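Local coordinates for PKS_KS domain-containing protein (Photorhabdus luminescens subsp. laumondii, PDB 6SMO) that probably acts as a beta-ketoacyl-[acyl-carrier-protein] synthase of the thiolase-like superfamily and holds a polyketone chain in its pocket, at residues Ala132-Ala135 against Gly136-Glu139; Asn151-Pro154 against Asp155-Lys158; Ile268-Tyr272 against Glu273-Gln277. All blocks are in the same frame, centred on the assembly; numbering follows the deposited sequence.

Contact 1. Residues Ala132-Ala135 against Gly136-Glu139; sequences ADAA and GMEE
Met137 folds back over Asp133 and Ala134 in the first turn of helix 134-144, whose N-cap is Asp133. Met137 CB lies 3.5 Å from the backbone O of Ala134. One step further, Met137 CG passes Asp133 O at 3.4 Å. CG stands beside the backbone N of Met137 (chi1 -70°), which directs the chain back toward the start of the helix, and a bend at chi3 (-86°) then turns the methyl toward Ala134. The tip, Met137 CE, consequently comes to 3.5 Å from Ala134 CA and also packs against that residue's CB. Beyond the segments, Met137 packs on Phe165 and on Trp133 of the Ketoacyl_synth_N domain-containing protein chain.

Three backbone bonds in the i to i+4 pattern establish the helix: Met137 N to Asp133 O, Glu138 N to Ala134 O at 2.8 Å, and Glu139 N to Ala135 O at 2.9 Å. The last is fairly straight, with an N-H...O angle of 160°. Of the acidic groups here, Glu138 OE1 accepts a hydrogen bond from His118 NE2 of that same neighbouring chain and a weak one from Leu225 N, while Glu139 OE1 forms a salt bridge with Arg143. The first turn is therefore tied to the chain interface as well as to its own helix.

At the cap itself, Asp133 OD2 has a weak hydrogen bond with Ser164 OG and a long, weak ion pair with Arg94. The carboxylate reaches along the beginning of the helix, where Asp133 OD2 lies 3.6 Å from Gly136 CA.

Contact 2. Residues Asn151-Pro154 against Asp155-Lys158; sequences NIHP and DLIK
Around His153-Ile157 the chain makes two overlapping four-residue turns, a local contact within the long loop between helix 134-144 and helix 169-178. The evidence is a pair of i to i+3 backbone bonds, both weak. Leu156 N donates to His153 O at 3.4 Å with an N-H...O angle of 142°, and Ile157 N donates to Pro154 O at 3.3 Å. Backbone torsions at Pro154, Asp155 and Leu156 are near those of type I turns. Pro154 occupies the second position of the earlier turn, where its ring-restricted phi is compatible with that geometry.

Side chains gather on two sides of this bend. Asp155 places CG between its backbone N and carbonyl carbon (chi1 59°), which brings the carboxylate back alongside His153. There Asp155 OD1 lies 3.5 Å from His153 CB. The two side chains point the same way, their ring and carboxylate planes 32° apart, yet His153 ND1 and Asp155 OD1 remain 4.1 Å apart, too far for direct pairing. The imidazole instead uses NE2 for a weak hydrogen bond with Glu150 OE2. Leu156 adds an apolar touch through CD1, 3.9 Å from His153 CB.

Ile157 leans over the later turn with CG1, which sits 3.6 Å from Pro154 O, and its CD1 meets Ile152 CG2 at 4.3 Å. Both isoleucines also pack on Asn196 of the Ketoacyl_synth_N domain-containing protein chain. Within its own chain the bend rests on the last turn of helix 134-144: Ile152, Leu156 and Ile157 all touch Ile144, whose backbone is hydrogen-bonded to that of His153.

Contact 3. Residues Ile268-Tyr272 against Glu273-Gln277; sequences ILESY and EHAKQ
Glu270 reaches from the end of strand 263-271 to His274 in the helix that follows. Its CG takes the position between backbone N and carbonyl carbon (chi1 55°), and the chain beyond is extended, which carries the carboxylate to the imidazole; the two side chains cross at about a right angle. His274 ND1 donates to Glu270 OE1 at 2.9 Å and 168°, with the oxygen in the ring plane but the donor above the carboxylate plane. Glu270 OE1 also lies 3.8 Å from Ala275 CB. The second oxygen, OE2, is held by Thr32 OG1 and by a salt bridge to Arg278, so the buried acid is gripped on both oxygens.

Ser271 comes next, as N-cap residue at the strand-to-helix junction. Here strand 263-271, an inner strand of the mixed sheet of this thiolase-type fold between 29-37 and 212-219, gives way to helix 272-277, and the short axes of strand and helix turn by 94°. Ser271 O accepts from Ala275 N at 3.1 Å, while Ser271 CB packs on His274 CB at 3.8 Å.

Tyr272 begins the helix, and its O receives Lys276 N at 3.2 Å. CD of Lys276 lies over one face of the Tyr272 ring in a CH-pi contact, 4.3 Å from its centroid, while CE continues past CE2. Arg28 adds a cation-pi contact to that ring, and Lys276 NZ makes a long salt bridge to Glu273 OE1, at 4.0 Å.

Contacts 1 and 2 are joined by helix 134-144: contact 1 forms its first turn, and the loop of contact 2 packs on Ile144 at its end. Their centres are 16 Å apart and their nearest atoms about 9 Å, and both face the neighbouring Ketoacyl_synth_N domain-containing protein chain. Contact 1 is near the pocket, since the side chain of Ala134 lies about 5 Å from the bound polyketone and the preceding Ala130 and Ile131 line that pocket. Contact 3 sits elsewhere, at a strand end, with centres about 37 Å from contact 1 and 50 Å from contact 2, and no neighbouring chain of the assembly touches it.

Contact 1. Residues Ala132-Ala135 against Gly136-Glu139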
ATOM      1  N   ALA B 132      -0.234   0.534  -9.169  1.00 38.94           N
ATOM      2  CA  ALA B 132       0.358  -0.459 -10.100  1.00 39.73           C
ATOM      3  C   ALA B 132      -0.036  -0.107 -11.544  1.00 40.67           C
ATOM      4  O   ALA B 132       0.091   1.081 -11.905  1.00 41.16           O
ATOM      5  CB  ALA B 132      -0.073  -1.850  -9.700  1.00 39.40           C
ATOM      6  N   ASP B 133      -0.501  -1.084 -12.334  1.00 41.90           N
ATOM      7  CA  ASP B 133      -0.863  -0.909 -13.767  1.00 42.85           C
ATOM      8  C   ASP B 133      -2.359  -0.582 -13.876  1.00 43.34           C
ATOM      9  O   ASP B 133      -3.084  -1.337 -14.552  1.00 43.25           O
ATOM     10  CB  ASP B 133      -0.476  -2.148 -14.581  1.00 43.92           C
ATOM     11  CG  ASP B 133      -0.549  -1.950 -16.087  1.00 44.90           C
ATOM     12  OD1 ASP B 133      -0.187  -0.850 -16.554  1.00 45.48           O
ATOM     13  OD2 ASP B 133      -0.969  -2.895 -16.781  1.00 45.73           O
ATOM     14  N   ALA B 134      -2.795   0.514 -13.243  1.00 43.56           N
ATOM     15  CA  ALA B 134      -4.190   1.015 -13.268  1.00 43.62           C
ATOM     16  C   ALA B 134      -4.561   1.459 -14.688  1.00 43.57           C
ATOM     17  O   ALA B 134      -5.733   1.275 -15.072  1.00 44.04           O
ATOM     18  CB  ALA B 134      -4.361   2.142 -12.277  1.00 43.57           C
ATOM     19  N   ALA B 135      -3.601   2.024 -15.427  1.00 43.36           N
ATOM     20  CA  ALA B 135      -3.752   2.448 -16.840  1.00 43.49           C
ATOM     21  C   ALA B 135      -4.198   1.250 -17.687  1.00 43.54           C
ATOM     22  O   ALA B 135      -5.168   1.400 -18.457  1.00 43.72           O
ATOM     23  CB  ALA B 135      -2.455   3.030 -17.349  1.00 43.17           C
ATOM     24  N   GLY B 136      -3.514   0.111 -17.536  1.00 43.48           N
ATOM     25  CA  GLY B 136      -3.823  -1.156 -18.229  1.00 43.97           C
ATOM     26  C   GLY B 136      -5.180  -1.710 -17.828  1.00 44.38           C
ATOM     27  O   GLY B 136      -5.876  -2.252 -18.709  1.00 44.46           O
ATOM     28  N   MET B 137      -5.542  -1.583 -16.545  1.00 44.71           N
ATOM     29  CA  MET B 137      -6.841  -2.045 -15.982  1.00 44.92           C
ATOM     30  C   MET B 137      -7.980  -1.173 -16.527  1.00 46.18           C
ATOM     31  O   MET B 137      -9.029  -1.739 -16.895  1.00 46.42           O
ATOM     32  CB  MET B 137      -6.839  -1.983 -14.450  1.00 44.49           C
ATOM     33  CG  MET B 137      -5.936  -3.018 -13.802  1.00 43.97           C
ATOM     34  SD  MET B 137      -6.174  -3.152 -12.009  1.00 43.64           S
ATOM     35  CE  MET B 137      -5.076  -1.862 -11.424  1.00 43.28           C
ATOM     36  N   GLU B 138      -7.777   0.149 -16.569  1.00 47.10           N
ATOM     37  CA  GLU B 138      -8.758   1.146 -17.081  1.00 48.41           C
ATOM     38  C   GLU B 138      -8.989   0.908 -18.579  1.00 49.89           C
ATOM     39  O   GLU B 138     -10.165   0.862 -18.994  1.00 50.01           O
ATOM     40  CB  GLU B 138      -8.250   2.568 -16.829  1.00 48.23           C
ATOM     41  CG  GLU B 138      -9.204   3.658 -17.291  1.00 48.61           C
ATOM     42  CD  GLU B 138      -8.560   5.017 -17.511  1.00 48.97           C
ATOM     43  OE1 GLU B 138      -9.231   6.036 -17.259  1.00 48.76           O
ATOM     44  OE2 GLU B 138      -7.391   5.052 -17.943  1.00 49.43           O
ATOM     45  N   GLU B 139      -7.904   0.774 -19.349  1.00 51.10           N
ATOM     46  CA  GLU B 139      -7.920   0.566 -20.823  1.00 52.13           C
ATOM     47  C   GLU B 139      -8.654  -0.742 -21.148  1.00 53.14           C
ATOM     48  O   GLU B 139      -9.429  -0.752 -22.124  1.00 53.32           O
ATOM     49  CB  GLU B 139      -6.489   0.565 -21.368  1.00 52.71           C
ATOM     50  CG  GLU B 139      -6.405   0.494 -22.884  1.00 53.20           C
ATOM     51  CD  GLU B 139      -6.521  -0.898 -23.483  1.00 54.13           C
ATOM     52  OE1 GLU B 139      -6.111  -1.869 -22.815  1.00 53.90           O
ATOM     53  OE2 GLU B 139      -7.025  -1.007 -24.619  1.00 55.07           O
TER

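Contact 2. Residues Asn151-Pro154 against Asp155-Lys158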
ATOM      1  N   ASN B 151     -22.567  -2.971 -21.459  1.00 72.83           N
ATOM      2  CA  ASN B 151     -22.116  -3.944 -20.426  1.00 73.01           C
ATOM      3  C   ASN B 151     -20.813  -4.601 -20.901  1.00 72.24           C
ATOM      4  O   ASN B 151     -20.418  -4.361 -22.058  1.00 72.45           O
ATOM      5  CB  ASN B 151     -23.186  -4.999 -20.128  1.00 73.74           C
ATOM      6  CG  ASN B 151     -24.382  -4.441 -19.385  1.00 74.89           C
ATOM      7  OD1 ASN B 151     -24.597  -3.231 -19.357  1.00 76.70           O
ATOM      8  ND2 ASN B 151     -25.167  -5.317 -18.780  1.00 75.85           N
ATOM      9  N   ILE B 152     -20.179  -5.399 -20.037  1.00 71.95           N
ATOM     10  CA  ILE B 152     -18.889  -6.095 -20.323  1.00 72.09           C
ATOM     11  C   ILE B 152     -19.154  -7.267 -21.277  1.00 73.49           C
ATOM     12  O   ILE B 152     -20.018  -8.106 -20.959  1.00 74.85           O
ATOM     13  CB  ILE B 152     -18.204  -6.550 -19.017  1.00 71.39           C
ATOM     14  CG1 ILE B 152     -17.641  -5.354 -18.243  1.00 70.82           C
ATOM     15  CG2 ILE B 152     -17.132  -7.595 -19.293  1.00 70.85           C
ATOM     16  CD1 ILE B 152     -17.390  -5.628 -16.781  1.00 70.36           C
ATOM     17  N   HIS B 153     -18.427  -7.304 -22.400  1.00 74.15           N
ATOM     18  CA  HIS B 153     -18.407  -8.415 -23.390  1.00 75.64           C
ATOM     19  C   HIS B 153     -17.364  -9.445 -22.961  1.00 76.04           C
ATOM     20  O   HIS B 153     -16.171  -9.147 -22.979  1.00 74.99           O
ATOM     21  CB  HIS B 153     -18.108  -7.875 -24.797  1.00 75.82           C
ATOM     22  CG  HIS B 153     -19.222  -7.093 -25.407  1.00 76.29           C
ATOM     23  ND1 HIS B 153     -19.564  -7.218 -26.740  1.00 76.64           N
ATOM     24  CD2 HIS B 153     -20.072  -6.185 -24.881  1.00 76.57           C
ATOM     25  CE1 HIS B 153     -20.574  -6.416 -27.009  1.00 77.43           C
ATOM     26  NE2 HIS B 153     -20.905  -5.771 -25.884  1.00 77.25           N
ATOM     27  N   PRO B 154     -17.762 -10.674 -22.554  1.00 77.44           N
ATOM     28  CA  PRO B 154     -16.798 -11.689 -22.121  1.00 77.26           C
ATOM     29  C   PRO B 154     -15.771 -12.074 -23.199  1.00 77.27           C
ATOM     30  O   PRO B 154     -14.632 -12.323 -22.846  1.00 76.77           O
ATOM     31  CB  PRO B 154     -17.667 -12.911 -21.779  1.00 77.69           C
ATOM     32  CG  PRO B 154     -19.046 -12.338 -21.527  1.00 77.81           C
ATOM     33  CD  PRO B 154     -19.151 -11.153 -22.464  1.00 77.71           C
ATOM     34  N   ASP B 155     -16.195 -12.112 -24.468  1.00 77.74           N
ATOM     35  CA  ASP B 155     -15.382 -12.587 -25.624  1.00 78.43           C
ATOM     36  C   ASP B 155     -14.194 -11.647 -25.871  1.00 76.14           C
ATOM     37  O   ASP B 155     -13.142 -12.151 -26.312  1.00 75.90           O
ATOM     38  CB  ASP B 155     -16.234 -12.743 -26.888  1.00 80.34           C
ATOM     39  CG  ASP B 155     -16.915 -11.465 -27.347  1.00 81.72           C
ATOM     40  OD1 ASP B 155     -17.585 -10.828 -26.511  1.00 82.55           O
ATOM     41  OD2 ASP B 155     -16.771 -11.117 -28.537  1.00 83.06           O
ATOM     42  N   LEU B 156     -14.346 -10.345 -25.601  1.00 74.82           N
ATOM     43  CA  LEU B 156     -13.317  -9.306 -25.898  1.00 73.43           C
ATOM     44  C   LEU B 156     -12.180  -9.347 -24.865  1.00 72.34           C
ATOM     45  O   LEU B 156     -11.122  -8.750 -25.152  1.00 72.16           O
ATOM     46  CB  LEU B 156     -13.969  -7.919 -25.936  1.00 72.41           C
ATOM     47  CG  LEU B 156     -14.734  -7.572 -27.215  1.00 72.49           C
ATOM     48  CD1 LEU B 156     -15.452  -6.241 -27.067  1.00 72.27           C
ATOM     49  CD2 LEU B 156     -13.809  -7.534 -28.425  1.00 71.95           C
ATOM     50  N   ILE B 157     -12.375 -10.011 -23.718  1.00 71.22           N
ATOM     51  CA  ILE B 157     -11.336 -10.151 -22.651  1.00 69.59           C
ATOM     52  C   ILE B 157     -10.219 -11.056 -23.186  1.00 69.54           C
ATOM     53  O   ILE B 157     -10.480 -12.258 -23.390  1.00 67.44           O
ATOM     54  CB  ILE B 157     -11.926 -10.695 -21.333  1.00 69.00           C
ATOM     55  CG1 ILE B 157     -13.027  -9.787 -20.777  1.00 69.36           C
ATOM     56  CG2 ILE B 157     -10.826 -10.921 -20.305  1.00 67.93           C
ATOM     57  CD1 ILE B 157     -13.920 -10.459 -19.760  1.00 69.80           C
ATOM     58  N   LYS B 158      -9.026 -10.492 -23.396  1.00 70.17           N
ATOM     59  CA  LYS B 158      -7.828 -11.211 -23.910  1.00 71.40           C
ATOM     60  C   LYS B 158      -7.120 -11.921 -22.750  1.00 71.24           C
ATOM     61  O   LYS B 158      -7.373 -11.558 -21.584  1.00 70.81           O
ATOM     62  CB  LYS B 158      -6.877 -10.240 -24.616  1.00 72.09           C
ATOM     63  CG  LYS B 158      -7.336  -9.770 -25.990  1.00 73.30           C
ATOM     64  CD  LYS B 158      -7.182 -10.821 -27.068  1.00 74.08           C
ATOM     65  CE  LYS B 158      -7.653 -10.349 -28.427  1.00 75.01           C
ATOM     66  NZ  LYS B 158      -7.350 -11.342 -29.485  1.00 75.46           N
TER

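Contact 3. Residues Ile268-Tyr272 against Glu273-Gln277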
ATOM      1  N   ILE B 268      19.811  -0.100  -4.642  1.00 35.29           N
ATOM      2  CA  ILE B 268      20.461  -1.395  -4.279  1.00 35.64           C
ATOM      3  C   ILE B 268      20.991  -1.265  -2.848  1.00 35.76           C
ATOM      4  O   ILE B 268      22.094  -0.710  -2.671  1.00 35.64           O
ATOM      5  CB  ILE B 268      21.574  -1.777  -5.278  1.00 36.07           C
ATOM      6  CG1 ILE B 268      21.078  -1.782  -6.727  1.00 36.35           C
ATOM      7  CG2 ILE B 268      22.206  -3.110  -4.898  1.00 36.28           C
ATOM      8  CD1 ILE B 268      19.919  -2.720  -6.996  1.00 36.22           C
ATOM      9  N   LEU B 269      20.213  -1.737  -1.869  1.00 35.88           N
ATOM     10  CA  LEU B 269      20.612  -1.811  -0.438  1.00 36.02           C
ATOM     11  C   LEU B 269      21.345  -3.137  -0.208  1.00 36.67           C
ATOM     12  O   LEU B 269      20.897  -4.157  -0.763  1.00 35.80           O
ATOM     13  CB  LEU B 269      19.370  -1.717   0.456  1.00 35.76           C
ATOM     14  CG  LEU B 269      18.384  -0.594   0.136  1.00 35.63           C
ATOM     15  CD1 LEU B 269      17.251  -0.576   1.149  1.00 35.69           C
ATOM     16  CD2 LEU B 269      19.077   0.758   0.094  1.00 35.67           C
ATOM     17  N   GLU B 270      22.432  -3.122   0.568  1.00 37.70           N
ATOM     18  CA  GLU B 270      23.145  -4.356   0.991  1.00 38.90           C
ATOM     19  C   GLU B 270      23.900  -4.109   2.301  1.00 39.37           C
ATOM     20  O   GLU B 270      24.009  -2.940   2.722  1.00 38.65           O
ATOM     21  CB  GLU B 270      24.068  -4.867  -0.119  1.00 39.76           C
ATOM     22  CG  GLU B 270      25.077  -3.854  -0.628  1.00 40.05           C
ATOM     23  CD  GLU B 270      25.974  -4.400  -1.727  1.00 40.85           C
ATOM     24  OE1 GLU B 270      26.843  -5.240  -1.419  1.00 41.05           O
ATOM     25  OE2 GLU B 270      25.790  -3.998  -2.892  1.00 41.05           O
ATOM     26  N   SER B 271      24.375  -5.194   2.919  1.00 40.36           N
ATOM     27  CA  SER B 271      25.135  -5.214   4.197  1.00 41.77           C
ATOM     28  C   SER B 271      26.441  -4.428   4.038  1.00 42.76           C
ATOM     29  O   SER B 271      27.006  -4.436   2.926  1.00 42.64           O
ATOM     30  CB  SER B 271      25.396  -6.632   4.636  1.00 42.49           C
ATOM     31  OG  SER B 271      26.127  -6.667   5.852  1.00 43.50           O
ATOM     32  N   TYR B 272      26.894  -3.779   5.116  1.00 44.10           N
ATOM     33  CA  TYR B 272      28.157  -2.996   5.175  1.00 45.71           C
ATOM     34  C   TYR B 272      29.350  -3.936   4.961  1.00 46.20           C
ATOM     35  O   TYR B 272      30.284  -3.557   4.227  1.00 45.58           O
ATOM     36  CB  TYR B 272      28.264  -2.243   6.505  1.00 46.85           C
ATOM     37  CG  TYR B 272      29.435  -1.297   6.600  1.00 48.75           C
ATOM     38  CD1 TYR B 272      29.569  -0.237   5.717  1.00 48.96           C
ATOM     39  CD2 TYR B 272      30.405  -1.448   7.577  1.00 50.28           C
ATOM     40  CE1 TYR B 272      30.638   0.640   5.794  1.00 50.48           C
ATOM     41  CE2 TYR B 272      31.480  -0.579   7.671  1.00 51.59           C
ATOM     42  CZ  TYR B 272      31.598   0.469   6.776  1.00 51.40           C
ATOM     43  OH  TYR B 272      32.656   1.329   6.863  1.00 53.25           O
ATOM     44  N   GLU B 273      29.307  -5.126   5.573  1.00 46.72           N
ATOM     45  CA  GLU B 273      30.367  -6.168   5.479  1.00 47.94           C
ATOM     46  C   GLU B 273      30.418  -6.726   4.051  1.00 46.83           C
ATOM     47  O   GLU B 273      31.538  -6.896   3.530  1.00 46.88           O
ATOM     48  CB  GLU B 273      30.117  -7.289   6.491  1.00 49.36           C
ATOM     49  CG  GLU B 273      30.243  -6.846   7.940  1.00 51.15           C
ATOM     50  CD  GLU B 273      31.638  -6.412   8.360  1.00 52.37           C
ATOM     51  OE1 GLU B 273      31.759  -5.342   8.989  1.00 53.07           O
ATOM     52  OE2 GLU B 273      32.601  -7.149   8.062  1.00 54.13           O
ATOM     53  N   HIS B 274      29.253  -6.992   3.448  1.00 45.17           N
ATOM     54  CA  HIS B 274      29.106  -7.572   2.084  1.00 44.94           C
ATOM     55  C   HIS B 274      29.666  -6.607   1.032  1.00 45.34           C
ATOM     56  O   HIS B 274      30.306  -7.088   0.076  1.00 44.69           O
ATOM     57  CB  HIS B 274      27.639  -7.922   1.796  1.00 44.07           C
ATOM     58  CG  HIS B 274      27.444  -8.680   0.525  1.00 43.76           C
ATOM     59  ND1 HIS B 274      27.219  -8.052  -0.685  1.00 43.11           N
ATOM     60  CD2 HIS B 274      27.446 -10.007   0.268  1.00 43.59           C
ATOM     61  CE1 HIS B 274      27.087  -8.958  -1.631  1.00 42.85           C
ATOM     62  NE2 HIS B 274      27.221 -10.166  -1.073  1.00 43.03           N
ATOM     63  N   ALA B 275      29.422  -5.303   1.201  1.00 46.03           N
ATOM     64  CA  ALA B 275      29.846  -4.226   0.275  1.00 46.77           C
ATOM     65  C   ALA B 275      31.370  -4.050   0.324  1.00 48.04           C
ATOM     66  O   ALA B 275      31.972  -3.860  -0.751  1.00 48.80           O
ATOM     67  CB  ALA B 275      29.133  -2.940   0.617  1.00 46.31           C
ATOM     68  N   LYS B 276      31.963  -4.108   1.523  1.00 49.70           N
ATOM     69  CA  LYS B 276      33.415  -3.874   1.757  1.00 50.35           C
ATOM     70  C   LYS B 276      34.243  -5.020   1.161  1.00 49.95           C
ATOM     71  O   LYS B 276      35.328  -4.730   0.621  1.00 50.17           O
ATOM     72  CB  LYS B 276      33.716  -3.714   3.251  1.00 51.94           C
ATOM     73  CG  LYS B 276      33.471  -2.320   3.813  1.00 53.41           C
ATOM     74  CD  LYS B 276      34.162  -2.069   5.139  1.00 55.56           C
ATOM     75  CE  LYS B 276      33.648  -2.949   6.259  1.00 56.95           C
ATOM     76  NZ  LYS B 276      34.318  -2.642   7.545  1.00 58.29           N
ATOM     77  N   GLN B 277      33.757  -6.263   1.252  1.00 49.97           N
ATOM     78  CA  GLN B 277      34.487  -7.480   0.801  1.00 51.12           C
ATOM     79  C   GLN B 277      34.651  -7.458  -0.726  1.00 49.86           C
ATOM     80  O   GLN B 277      35.750  -7.815  -1.197  1.00 50.59           O
ATOM     81  CB  GLN B 277      33.776  -8.754   1.267  1.00 52.29           C
ATOM     82  CG  GLN B 277      33.981  -9.059   2.746  1.00 53.71           C
ATOM     83  CD  GLN B 277      35.399  -9.465   3.072  1.00 55.21           C
ATOM     84  OE1 GLN B 277      36.069  -8.847   3.896  1.00 56.41           O
ATOM     85  NE2 GLN B 277      35.873 -10.512   2.416  1.00 56.85           N
TER